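Local coordinates for cDNA FLJ56608, highly similar to Homo sapiens chloride channel, calcium activated, family member 1 (CLCA1), mRNA (Homo sapiens, PDB 6PYO), which probably regulates calcium-activated chloride conductance and mucus secretion, and is represented by its metal-binding von Willebrand factor type A (VWA) domain, at residues A[10-15]-A[49-54]; A[34-39]-A[72-77]; A[58-63]-A[95-100]; A[107-112]-A[130-135]; A[118-123]-A[142-147]. All blocks are in the same frame, centred on the assembly; numbering follows the deposited sequence.

Contact 1: residues A[10-15]-A[49-54]; sequences CLVLDK and VTFDSA
This is a buried parallel pairing of two strands in the central sheet, 10-14 and 49-51, set 19° apart at their axes. Four backbone bonds join them: V49 N to L11 O, L13 N to V49 O, F51 N to L13 O and K15 N to F51 O, the last at 3.0 Å. The two strands and the intervening helix 24-39 make a right-handed beta-alpha-beta crossover of the VWA fold, and the end of strand 8-14 leads into the metal-ion-dependent adhesion site (MIDAS, DxSxS), where S16, S18 and T85 bind calcium. D14, CG anti to the backbone N (chi1 -171°), takes a second-shell place, its side chain about 4 Å from the ion: OD1 is hydrogen-bonded to OG of the ligand S16, and OD2 to T113 OG1. D14 CA makes a CH-pi contact over one face of the F51 ring, 3.7 Å from the centroid, and D14 CB is 3.3 Å from F51 CZ. V12 CG1 approaches the same ring at F51 CD2 (3.7 Å). Past the strand ends, K15 runs alongside D52 and puts NZ 2.7 Å from D52 OD2, on the anti lone pair, in a salt bridge; S82 O also takes K15 NZ.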
# COMPACT_ATOMS: atom_id res chain seq x y z
N CYS A 10 -0.20 0.28 -6.10
CA CYS A 10 0.85 0.79 -5.26
C CYS A 10 0.76 0.09 -3.92
O CYS A 10 -0.27 0.16 -3.25
CB CYS A 10 0.77 2.32 -5.09
SG CYS A 10 2.40 2.93 -4.50
N LEU A 11 1.81 -0.64 -3.57
CA LEU A 11 1.96 -1.12 -2.22
C LEU A 11 2.28 0.05 -1.31
O LEU A 11 3.18 0.86 -1.60
CB LEU A 11 3.09 -2.16 -2.15
CG LEU A 11 2.77 -3.60 -2.41
CD1 LEU A 11 1.93 -3.63 -3.70
CD2 LEU A 11 4.00 -4.46 -2.52
N VAL A 12 1.54 0.16 -0.22
CA VAL A 12 1.78 1.16 0.81
C VAL A 12 2.00 0.41 2.11
O VAL A 12 1.09 -0.27 2.62
CB VAL A 12 0.63 2.17 0.89
CG1 VAL A 12 0.93 3.20 1.95
CG2 VAL A 12 0.46 2.84 -0.46
N LEU A 13 3.23 0.47 2.60
CA LEU A 13 3.71 -0.50 3.58
C LEU A 13 4.09 0.24 4.86
O LEU A 13 5.00 1.08 4.85
CB LEU A 13 4.91 -1.26 3.02
CG LEU A 13 4.64 -1.96 1.69
CD1 LEU A 13 5.91 -2.60 1.21
CD2 LEU A 13 3.53 -2.97 1.82
N ASP A 14 3.46 -0.14 5.96
CA ASP A 14 3.71 0.44 7.27
C ASP A 14 5.00 -0.14 7.85
O ASP A 14 5.06 -1.35 8.13
CB ASP A 14 2.50 0.14 8.14
CG ASP A 14 2.52 0.86 9.48
OD1 ASP A 14 3.62 1.24 9.95
OD2 ASP A 14 1.41 0.99 10.04
N LYS A 15 6.04 0.69 7.99
CA LYS A 15 7.27 0.28 8.65
C LYS A 15 7.47 1.02 9.98
O LYS A 15 8.61 1.14 10.45
CB LYS A 15 8.50 0.48 7.74
CG LYS A 15 8.68 1.93 7.25
CD LYS A 15 10.12 2.39 7.18
CE LYS A 15 10.88 2.21 8.49
NZ LYS A 15 10.74 3.38 9.40
N VAL A 49 5.59 2.15 -1.77
CA VAL A 49 5.82 3.21 -0.79
C VAL A 49 5.88 2.57 0.59
O VAL A 49 5.00 1.77 0.92
CB VAL A 49 4.70 4.27 -0.85
CG1 VAL A 49 4.78 5.23 0.32
CG2 VAL A 49 4.76 4.98 -2.19
N THR A 50 6.93 2.86 1.36
CA THR A 50 6.92 2.61 2.80
C THR A 50 6.59 3.89 3.55
O THR A 50 6.69 5.01 3.04
CB THR A 50 8.26 2.08 3.32
OG1 THR A 50 9.28 2.92 2.80
CG2 THR A 50 8.48 0.65 2.89
N PHE A 51 6.20 3.74 4.80
CA PHE A 51 5.92 4.97 5.52
C PHE A 51 6.14 4.72 7.00
O PHE A 51 5.88 3.61 7.49
CB PHE A 51 4.51 5.50 5.26
CG PHE A 51 3.43 4.63 5.82
CD1 PHE A 51 2.96 4.83 7.13
CD2 PHE A 51 2.87 3.62 5.05
CE1 PHE A 51 1.96 4.02 7.65
CE2 PHE A 51 1.88 2.81 5.56
CZ PHE A 51 1.41 3.01 6.85
N ASP A 52 6.69 5.74 7.64
CA ASP A 52 6.60 5.89 9.13
C ASP A 52 5.78 7.16 9.34
O ASP A 52 4.62 7.21 8.94
CB ASP A 52 7.98 5.88 9.75
CG ASP A 52 9.05 6.56 8.89
OD1 ASP A 52 8.91 7.78 8.60
OD2 ASP A 52 10.03 5.88 8.51
N SER A 53 6.35 8.19 9.99
CA SER A 53 5.74 9.52 10.04
C SER A 53 5.78 10.22 8.69
O SER A 53 5.01 11.17 8.48
CB SER A 53 6.45 10.40 11.11
OG SER A 53 7.85 10.53 10.86
N ALA A 54 6.61 9.76 7.76
CA ALA A 54 6.66 10.28 6.40
C ALA A 54 6.74 9.10 5.43
O ALA A 54 7.05 7.97 5.82
CB ALA A 54 7.88 11.22 6.22

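Contact 2: residues A[34-39]-A[72-77]; sequences LFLLQT and TLAKRL
L36 lies across L73 at about a right angle and pushes its CD1 methyl against the backbone of the next residue, 3.7 Å from A74 CA. In the three-layer alpha/beta sandwich of the VWA domain, this is where two helices on one side of the sheet meet: 24-39, the crossover helix between the first two strands, and the end of 67-74. The meeting is wholly apolar across the two segments and modest in area. L36 sets out toward the other helix, its CG anti to the carbonyl carbon (chi1 -68°). CD1 touches three residues of the partner: L73 CB at 3.8 Å, the A74 backbone, and L77 CD2 at 4.1 Å. CD2 turns to the L73 side, 4.0 Å from L73 CB. L77 reaches L36 because the chain folds back in a type I turn from A74 to L77, closed by L77 N to A74 O.

Beneath this layer the same leucines rest on the sheet: L36 on L11 and M48, L73 on V46, M48 and S59, and L77 on L13. R70 NH1 of helix 67-74 also donates to L36 O, while R76 reaches back through NH1 to Q58 O on the edge strand. L37 adds one contact at the more exposed margin; its CB sets out to one side, but with CD1 anti to CA (chi2 -174°) the other methyl, L37 CD2, lies 3.9 Å from A74 CB.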
# COMPACT_ATOMS: atom_id res chain seq x y z
N LEU A 34 4.18 -12.64 -1.29
CA LEU A 34 3.14 -13.35 -2.02
C LEU A 34 2.55 -12.49 -3.12
O LEU A 34 2.43 -12.93 -4.28
CB LEU A 34 2.05 -13.79 -1.07
CG LEU A 34 1.08 -14.80 -1.67
CD1 LEU A 34 1.80 -16.15 -1.66
CD2 LEU A 34 -0.21 -14.83 -0.91
N PHE A 35 2.16 -11.27 -2.78
CA PHE A 35 1.59 -10.41 -3.81
C PHE A 35 2.56 -10.20 -4.96
O PHE A 35 2.17 -10.32 -6.13
CB PHE A 35 1.20 -9.08 -3.24
CG PHE A 35 0.48 -8.22 -4.20
CD1 PHE A 35 -0.83 -8.51 -4.58
CD2 PHE A 35 1.10 -7.10 -4.71
CE1 PHE A 35 -1.50 -7.70 -5.47
CE2 PHE A 35 0.43 -6.29 -5.60
CZ PHE A 35 -0.86 -6.59 -5.98
N LEU A 36 3.81 -9.86 -4.65
CA LEU A 36 4.77 -9.46 -5.68
C LEU A 36 5.26 -10.65 -6.50
O LEU A 36 5.40 -10.54 -7.72
CB LEU A 36 5.97 -8.74 -5.04
CG LEU A 36 5.67 -7.38 -4.43
CD1 LEU A 36 6.87 -6.79 -3.71
CD2 LEU A 36 5.22 -6.45 -5.57
N LEU A 37 5.53 -11.77 -5.87
CA LEU A 37 6.12 -12.91 -6.55
C LEU A 37 5.08 -13.83 -7.19
O LEU A 37 5.43 -14.53 -8.15
CB LEU A 37 6.97 -13.71 -5.58
CG LEU A 37 8.09 -12.95 -4.87
CD1 LEU A 37 8.98 -13.88 -4.03
CD2 LEU A 37 8.99 -12.16 -5.81
N GLN A 38 3.83 -13.82 -6.74
CA GLN A 38 2.87 -14.78 -7.26
C GLN A 38 1.57 -14.15 -7.74
O GLN A 38 1.03 -14.57 -8.76
CB GLN A 38 2.57 -15.86 -6.20
CG GLN A 38 3.44 -17.10 -6.34
CD GLN A 38 3.72 -17.78 -5.02
OE1 GLN A 38 4.61 -17.37 -4.27
NE2 GLN A 38 2.97 -18.84 -4.72
N THR A 39 1.07 -13.14 -7.06
CA THR A 39 -0.29 -12.69 -7.32
C THR A 39 -0.39 -11.67 -8.45
O THR A 39 -1.20 -11.87 -9.36
CB THR A 39 -0.90 -12.16 -6.01
OG1 THR A 39 -0.66 -13.14 -5.01
CG2 THR A 39 -2.44 -11.89 -6.14
N THR A 72 12.99 -7.53 -7.96
CA THR A 72 13.51 -6.22 -7.61
C THR A 72 12.53 -5.46 -6.70
O THR A 72 12.96 -4.71 -5.81
CB THR A 72 13.82 -5.40 -8.86
OG1 THR A 72 14.26 -4.10 -8.47
CG2 THR A 72 12.58 -5.23 -9.71
N LEU A 73 11.22 -5.65 -6.89
CA LEU A 73 10.28 -5.03 -5.96
C LEU A 73 10.32 -5.72 -4.61
O LEU A 73 10.28 -5.06 -3.57
CB LEU A 73 8.86 -5.08 -6.52
CG LEU A 73 8.61 -4.07 -7.63
CD1 LEU A 73 7.44 -4.40 -8.51
CD2 LEU A 73 8.41 -2.72 -6.99
N ALA A 74 10.41 -7.06 -4.61
CA ALA A 74 10.37 -7.78 -3.34
C ALA A 74 11.59 -7.47 -2.47
O ALA A 74 11.48 -7.43 -1.24
CB ALA A 74 10.26 -9.29 -3.58
N LYS A 75 12.75 -7.25 -3.08
CA LYS A 75 13.95 -6.91 -2.31
C LYS A 75 13.82 -5.57 -1.59
O LYS A 75 14.61 -5.30 -0.69
CB LYS A 75 15.18 -6.92 -3.25
CG LYS A 75 15.65 -8.36 -3.58
CD LYS A 75 16.65 -8.43 -4.74
CE LYS A 75 17.13 -9.87 -4.97
NZ LYS A 75 17.79 -10.08 -6.30
N ARG A 76 12.82 -4.76 -1.92
CA ARG A 76 12.64 -3.47 -1.27
C ARG A 76 11.59 -3.48 -0.17
O ARG A 76 11.22 -2.41 0.32
CB ARG A 76 12.28 -2.39 -2.30
CG ARG A 76 13.26 -2.37 -3.41
CD ARG A 76 13.09 -1.23 -4.39
NE ARG A 76 14.14 -1.37 -5.40
CZ ARG A 76 14.25 -0.66 -6.52
NH1 ARG A 76 13.37 0.28 -6.79
NH2 ARG A 76 15.24 -0.90 -7.36
N LEU A 77 11.08 -4.65 0.20
CA LEU A 77 10.17 -4.72 1.31
C LEU A 77 10.92 -4.33 2.59
O LEU A 77 12.11 -4.61 2.70
CB LEU A 77 9.59 -6.14 1.43
CG LEU A 77 8.69 -6.60 0.26
CD1 LEU A 77 8.40 -8.11 0.34
CD2 LEU A 77 7.38 -5.82 0.24

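Contact 3: residues A[58-63]-A[95-100]; sequences QSELIQ and FTVIRK
L61 and V97 form the apolar heart of this strand-on-helix contact, L61 CG lying 4.1 Å from V97 CG1 as the side chains cross obliquely. L61 CD1 reaches past the valine to I98 O. Beside them a water joins the two backbones: it accepts from L61 N, donates to V97 O at 2.7 Å, and gives its other proton to E60 OE2 at 2.9 Å. The E60 chain bends at chi2 (-83°) to bring its carboxylate back over this water, and crosses K100 at about a right angle. There E60 OE1 meets the lysine's methylene K100 CE at 3.2 Å, whereas K100 NZ stays 4.3 Å away, beyond a salt bridge, so any attraction is probably longer-range. An alanine in place of E60 would lack the carboxylate, and the bridging water is likely to be less firmly held. In the VWA sandwich this packs antiparallel edge strand 55-63 against helix 87-99, the axes of 59-63 and 95-99 at 44°. A classic beta bulge, with Q58 and S59 both facing M48, sets the strand's course just before E60. S59 OG then donates to E60 O at 2.8 Å. V97 also packs on V49 of the sheet, and I98 on S107.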
# COMPACT_ATOMS: atom_id res chain seq x y z
N GLN A 58 9.86 3.48 -2.31
CA GLN A 58 10.81 2.44 -2.62
C GLN A 58 10.87 2.18 -4.13
O GLN A 58 11.92 1.78 -4.65
CB GLN A 58 10.47 1.14 -1.90
CG GLN A 58 10.42 1.24 -0.44
CD GLN A 58 11.77 1.75 0.13
OE1 GLN A 58 12.83 1.37 -0.33
NE2 GLN A 58 11.70 2.62 1.11
N SER A 59 9.77 2.37 -4.84
CA SER A 59 9.79 2.17 -6.29
C SER A 59 8.67 2.97 -6.94
O SER A 59 7.51 2.90 -6.51
CB SER A 59 9.65 0.70 -6.67
OG SER A 59 9.61 0.54 -8.08
N GLU A 60 9.05 3.76 -7.94
CA GLU A 60 8.10 4.32 -8.88
C GLU A 60 7.36 3.18 -9.57
O GLU A 60 7.71 2.00 -9.46
CB GLU A 60 8.83 5.19 -9.90
CG GLU A 60 9.70 6.28 -9.29
CD GLU A 60 8.92 7.52 -8.90
OE1 GLU A 60 9.55 8.60 -8.77
OE2 GLU A 60 7.68 7.42 -8.71
N LEU A 61 6.34 3.54 -10.32
CA LEU A 61 5.62 2.53 -11.08
C LEU A 61 6.59 1.82 -12.00
O LEU A 61 7.28 2.45 -12.81
CB LEU A 61 4.50 3.16 -11.88
CG LEU A 61 3.28 3.66 -11.11
CD1 LEU A 61 2.26 4.11 -12.16
CD2 LEU A 61 2.73 2.58 -10.18
N ILE A 62 6.70 0.50 -11.85
CA ILE A 62 7.35 -0.31 -12.86
C ILE A 62 6.40 -1.43 -13.29
O ILE A 62 5.51 -1.84 -12.54
CB ILE A 62 8.71 -0.86 -12.38
CG1 ILE A 62 8.53 -1.89 -11.28
CG2 ILE A 62 9.62 0.24 -11.86
CD1 ILE A 62 9.49 -3.09 -11.46
N GLN A 63 6.57 -1.88 -14.52
CA GLN A 63 5.69 -2.85 -15.10
C GLN A 63 6.23 -4.26 -14.82
O GLN A 63 7.44 -4.50 -14.83
CB GLN A 63 5.56 -2.60 -16.60
CG GLN A 63 4.26 -3.15 -17.18
CD GLN A 63 4.18 -2.86 -18.61
OE1 GLN A 63 5.20 -2.58 -19.24
NE2 GLN A 63 2.98 -2.90 -19.17
N PHE A 95 -0.45 8.24 -4.29
CA PHE A 95 -1.16 8.99 -5.33
C PHE A 95 -0.18 9.76 -6.20
O PHE A 95 -0.33 9.80 -7.43
CB PHE A 95 -2.19 9.95 -4.71
CG PHE A 95 -3.31 9.25 -3.98
CD1 PHE A 95 -3.57 7.92 -4.19
CD2 PHE A 95 -4.10 9.95 -3.07
CE1 PHE A 95 -4.60 7.26 -3.50
CE2 PHE A 95 -5.11 9.31 -2.39
CZ PHE A 95 -5.37 7.96 -2.61
N THR A 96 0.83 10.38 -5.58
CA THR A 96 1.87 11.05 -6.37
C THR A 96 2.62 10.06 -7.25
O THR A 96 2.96 10.37 -8.40
CB THR A 96 2.85 11.76 -5.42
OG1 THR A 96 2.10 12.54 -4.49
CG2 THR A 96 3.79 12.66 -6.19
N VAL A 97 2.90 8.86 -6.72
CA VAL A 97 3.64 7.89 -7.50
C VAL A 97 2.83 7.51 -8.73
O VAL A 97 3.34 7.46 -9.85
CB VAL A 97 3.99 6.66 -6.63
CG1 VAL A 97 4.32 5.45 -7.52
CG2 VAL A 97 5.14 7.01 -5.65
N ILE A 98 1.52 7.31 -8.54
CA ILE A 98 0.68 6.87 -9.64
C ILE A 98 0.55 7.98 -10.66
O ILE A 98 0.73 7.76 -11.86
CB ILE A 98 -0.69 6.42 -9.13
CG1 ILE A 98 -0.53 5.13 -8.31
CG2 ILE A 98 -1.59 6.16 -10.33
CD1 ILE A 98 -1.70 4.86 -7.39
N ARG A 99 0.26 9.19 -10.18
CA ARG A 99 0.02 10.33 -11.03
C ARG A 99 1.25 10.79 -11.76
O ARG A 99 1.12 11.71 -12.59
CB ARG A 99 -0.51 11.51 -10.23
CG ARG A 99 -1.93 11.30 -9.78
CD ARG A 99 -2.39 12.30 -8.74
NE ARG A 99 -3.78 12.02 -8.40
CZ ARG A 99 -4.32 12.25 -7.22
NH1 ARG A 99 -3.58 12.77 -6.23
NH2 ARG A 99 -5.60 11.96 -7.02
N LYS A 100 2.43 10.22 -11.48
CA LYS A 100 3.53 10.54 -12.39
C LYS A 100 3.26 10.01 -13.80
O LYS A 100 3.92 10.45 -14.75
CB LYS A 100 4.87 9.98 -11.89
CG LYS A 100 5.32 10.63 -10.57
CD LYS A 100 6.82 10.84 -10.53
CE LYS A 100 7.38 10.86 -9.10
NZ LYS A 100 6.95 12.05 -8.32
O HOH W 1 5.72 6.43 -10.66

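Contact 4: residues A[107-112]-A[130-135]; sequences SEIVLL and SGAIIH
Backbone bonds come first: strands 108-112 and 133-135 run parallel, and four nearly axial N-H...O=C bonds join them, I133 N to S107 O, I109 N to I133 O, H135 N to I109 O, and L111 N to H135 O, the last at 2.7 Å. The polar side-chain link lies on the face carrying E108, V110, I133 and H135. There H135 NE2 donates to E108 OE1 at 2.8 Å (152° at the hydrogen); the oxygen lies close to the imidazole plane and offers its anti lone pair, while the carboxylate is turned 76° from the ring. L157 N donates to H135 ND1, and the bonds at the two nitrogens together fix the ring's rotation; R7 makes a salt bridge with E108 OE2, a charge likely to keep the carboxylate ionised. In place of H135 a leucine could make neither bond, which would probably loosen the setting of E108 and of L157. Helix 124-130 connects the two strands in a beta-alpha-beta unit of the VWA fold, and G131, the first residue past the helix, has positive phi. Just before it S130 OG accepts from A132 N in an ST turn. Apolar contacts fill the opposite face: I109 CG2 meets I134 CG2 side by side at 4.1 Å, and I109 CD1 reaches A132 CB. Helix 87-99 packs on I109 through L91 and I98, and L150 of helix 145-152 on I134.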
# COMPACT_ATOMS: atom_id res chain seq x y z
N SER A 107 -7.16 2.97 -10.08
CA SER A 107 -5.93 2.39 -9.55
C SER A 107 -6.18 1.79 -8.17
O SER A 107 -7.18 2.07 -7.52
CB SER A 107 -4.82 3.45 -9.49
OG SER A 107 -5.04 4.36 -8.43
N GLU A 108 -5.28 0.90 -7.76
CA GLU A 108 -5.37 0.20 -6.50
C GLU A 108 -4.20 0.54 -5.57
O GLU A 108 -3.05 0.67 -6.01
CB GLU A 108 -5.42 -1.28 -6.75
CG GLU A 108 -6.68 -1.76 -7.54
CD GLU A 108 -6.57 -3.20 -7.99
OE1 GLU A 108 -6.79 -4.11 -7.16
OE2 GLU A 108 -6.19 -3.43 -9.18
N ILE A 109 -4.51 0.68 -4.28
CA ILE A 109 -3.53 0.71 -3.19
C ILE A 109 -3.70 -0.58 -2.37
O ILE A 109 -4.83 -1.00 -2.08
CB ILE A 109 -3.72 1.95 -2.32
CG1 ILE A 109 -3.06 3.18 -2.95
CG2 ILE A 109 -3.16 1.69 -0.94
CD1 ILE A 109 -3.54 3.52 -4.30
N VAL A 110 -2.60 -1.26 -2.09
CA VAL A 110 -2.58 -2.36 -1.13
C VAL A 110 -1.92 -1.78 0.13
O VAL A 110 -0.70 -1.56 0.16
CB VAL A 110 -1.83 -3.59 -1.66
CG1 VAL A 110 -1.82 -4.70 -0.62
CG2 VAL A 110 -2.53 -4.12 -2.97
N LEU A 111 -2.73 -1.52 1.15
CA LEU A 111 -2.30 -0.90 2.40
C LEU A 111 -2.07 -1.99 3.44
O LEU A 111 -3.03 -2.61 3.93
CB LEU A 111 -3.35 0.09 2.89
CG LEU A 111 -3.04 0.85 4.19
CD1 LEU A 111 -1.64 1.47 4.12
CD2 LEU A 111 -4.11 1.91 4.39
N LEU A 112 -0.80 -2.24 3.77
CA LEU A 112 -0.45 -3.27 4.73
C LEU A 112 -0.04 -2.52 6.02
O LEU A 112 0.97 -1.79 6.04
CB LEU A 112 0.66 -4.19 4.21
CG LEU A 112 0.38 -4.91 2.86
CD1 LEU A 112 1.49 -5.86 2.44
CD2 LEU A 112 -0.91 -5.69 2.90
N SER A 130 -9.66 10.69 -5.19
CA SER A 130 -8.69 10.02 -6.04
C SER A 130 -9.36 9.01 -6.96
O SER A 130 -8.89 8.81 -8.08
CB SER A 130 -7.61 9.33 -5.20
OG SER A 130 -8.07 8.14 -4.59
N GLY A 131 -10.45 8.38 -6.50
CA GLY A 131 -11.07 7.28 -7.21
C GLY A 131 -10.30 5.99 -7.10
O GLY A 131 -10.70 5.00 -7.72
N ALA A 132 -9.19 5.98 -6.35
CA ALA A 132 -8.42 4.78 -6.10
C ALA A 132 -9.25 3.80 -5.28
O ALA A 132 -10.21 4.16 -4.60
CB ALA A 132 -7.11 5.10 -5.38
N ILE A 133 -8.87 2.54 -5.38
CA ILE A 133 -9.44 1.42 -4.64
C ILE A 133 -8.44 1.07 -3.57
O ILE A 133 -7.31 0.69 -3.90
CB ILE A 133 -9.66 0.21 -5.57
CG1 ILE A 133 -10.62 0.54 -6.71
CG2 ILE A 133 -10.16 -1.03 -4.85
CD1 ILE A 133 -10.25 -0.24 -8.04
N ILE A 134 -8.79 1.20 -2.30
CA ILE A 134 -7.86 0.90 -1.23
C ILE A 134 -8.20 -0.47 -0.62
O ILE A 134 -9.23 -0.63 0.04
CB ILE A 134 -7.85 2.00 -0.16
CG1 ILE A 134 -7.50 3.36 -0.77
CG2 ILE A 134 -6.81 1.69 0.88
CD1 ILE A 134 -8.01 4.54 0.01
N HIS A 135 -7.34 -1.45 -0.86
CA HIS A 135 -7.35 -2.72 -0.14
C HIS A 135 -6.54 -2.55 1.13
O HIS A 135 -5.44 -1.97 1.10
CB HIS A 135 -6.73 -3.82 -1.00
CG HIS A 135 -7.27 -3.88 -2.40
ND1 HIS A 135 -8.58 -4.25 -2.67
CD2 HIS A 135 -6.68 -3.68 -3.60
CE1 HIS A 135 -8.77 -4.24 -3.98
NE2 HIS A 135 -7.65 -3.85 -4.56

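Contact 5: residues A[118-123]-A[142-147]; sequences NTISGC and SAAQEL
I120 carries this loop-to-helix contact, and its atoms can be followed outward. Its CB already touches the helix, 3.6 Å from E146 CB. With CG1 anti to the carbonyl carbon (chi1 -59°), the two branches part: CG2 stays on E146 CB at 3.9 Å, while CG1 leads on past the same atom to the tip. The tip, I120 CD1, lies 3.8 Å from both E146 CB and L147 N, and also reaches A144 CB at 4.3 Å. The aliphatic root of E146 is thus what the isoleucine grips. Beyond it the E146 chain bends at chi2 (90°) and swings its carboxylate toward a water, which accepts from S121 N (3.1 Å), donates to N118 O (3.0 Å) and makes a weak bond to E146 OE2. In the VWA domain this loop runs between strand 108-113 and helix 124-130, and the I120 side chain is about 10 Å from a calcium ion. C123 pins the loop's far end to C88 of helix 87-99 by a disulfide, I120 leans on I87 of that helix, and L147 faces inward onto strands 108-113 and 133-138.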
# COMPACT_ATOMS: atom_id res chain seq x y z
N ASN A 118 -4.76 7.28 14.41
CA ASN A 118 -6.03 7.95 14.67
C ASN A 118 -6.18 9.24 13.87
O ASN A 118 -7.06 10.07 14.15
CB ASN A 118 -6.19 8.22 16.18
CG ASN A 118 -5.11 9.13 16.75
OD1 ASN A 118 -4.03 9.27 16.18
ND2 ASN A 118 -5.40 9.73 17.90
N THR A 119 -5.34 9.43 12.86
CA THR A 119 -5.41 10.61 12.01
C THR A 119 -5.84 10.28 10.58
O THR A 119 -5.69 11.13 9.69
CB THR A 119 -4.05 11.31 11.97
OG1 THR A 119 -3.20 10.68 11.01
CG2 THR A 119 -3.38 11.25 13.36
N ILE A 120 -6.41 9.10 10.35
CA ILE A 120 -6.67 8.65 8.98
C ILE A 120 -7.69 9.55 8.30
O ILE A 120 -7.54 9.90 7.12
CB ILE A 120 -7.11 7.18 8.94
CG1 ILE A 120 -6.05 6.27 9.56
CG2 ILE A 120 -7.39 6.75 7.50
CD1 ILE A 120 -6.47 4.82 9.75
N SER A 121 -8.74 9.96 9.04
CA SER A 121 -9.80 10.81 8.49
C SER A 121 -9.24 12.02 7.76
O SER A 121 -9.88 12.54 6.83
CB SER A 121 -10.74 11.27 9.62
OG SER A 121 -10.01 11.92 10.65
N GLY A 122 -8.02 12.43 8.10
CA GLY A 122 -7.44 13.60 7.48
C GLY A 122 -7.20 13.48 5.99
O GLY A 122 -6.94 14.50 5.34
N CYS A 123 -7.24 12.27 5.42
CA CYS A 123 -7.10 12.16 3.97
C CYS A 123 -8.37 11.65 3.29
O CYS A 123 -8.38 11.51 2.06
CB CYS A 123 -5.90 11.26 3.59
SG CYS A 123 -5.70 9.68 4.48
N SER A 142 -5.46 -4.04 16.93
CA SER A 142 -5.90 -2.74 17.43
C SER A 142 -6.06 -1.73 16.30
O SER A 142 -5.85 -0.53 16.52
CB SER A 142 -4.92 -2.22 18.48
OG SER A 142 -4.51 -3.27 19.34
N ALA A 143 -6.41 -2.20 15.11
CA ALA A 143 -6.62 -1.30 13.98
C ALA A 143 -7.71 -0.29 14.28
O ALA A 143 -8.80 -0.66 14.72
CB ALA A 143 -6.99 -2.11 12.73
N ALA A 144 -7.44 0.98 14.01
CA ALA A 144 -8.49 1.99 14.06
C ALA A 144 -9.68 1.53 13.20
O ALA A 144 -9.50 0.74 12.27
CB ALA A 144 -7.92 3.34 13.56
N GLN A 145 -10.85 2.19 13.36
CA GLN A 145 -12.02 1.95 12.49
C GLN A 145 -11.90 2.63 11.12
O GLN A 145 -12.41 2.12 10.11
CB GLN A 145 -13.30 2.42 13.20
CG GLN A 145 -14.57 2.47 12.34
CD GLN A 145 -15.10 1.09 11.95
OE1 GLN A 145 -14.72 0.07 12.52
NE2 GLN A 145 -15.99 1.07 10.95
N GLU A 146 -11.17 3.74 11.05
CA GLU A 146 -10.93 4.42 9.78
C GLU A 146 -10.20 3.57 8.73
O GLU A 146 -10.34 3.85 7.54
CB GLU A 146 -10.16 5.72 10.05
CG GLU A 146 -11.00 6.84 10.68
CD GLU A 146 -11.00 6.81 12.20
OE1 GLU A 146 -10.64 5.77 12.80
OE2 GLU A 146 -11.36 7.84 12.81
N LEU A 147 -9.46 2.53 9.13
CA LEU A 147 -8.81 1.62 8.18
C LEU A 147 -9.85 0.88 7.34
O LEU A 147 -9.87 0.98 6.10
CB LEU A 147 -7.93 0.64 8.96
CG LEU A 147 -7.06 -0.32 8.15
CD1 LEU A 147 -6.09 0.56 7.37
CD2 LEU A 147 -6.35 -1.40 8.90
O HOH W 2 -9.15 9.83 12.07

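From the N terminus, strand 8-14 leaves for helix 24-39 and returns as 45-51, and contact 1 closes that loop. Contact 2 opens on the helix before contact 1 has closed, so the two cross; it ends after edge strand 55-63, where contact 3 has already begun, so contacts 2 and 3 cross too. Contact 3 closes the loop from strand 55-63 to helix 87-99, on the sheet's other side. Contact 4 joins 108-113 to 133-138 and crosses contact 5, which binds the loop after 108-113 to helix 145-152. Contacts 1 and 4 share the sheet through neighbouring strands 8-14 and 108-113; contacts 2 and 5 lie on opposite sides of the centre, about 26 Å apart between centres.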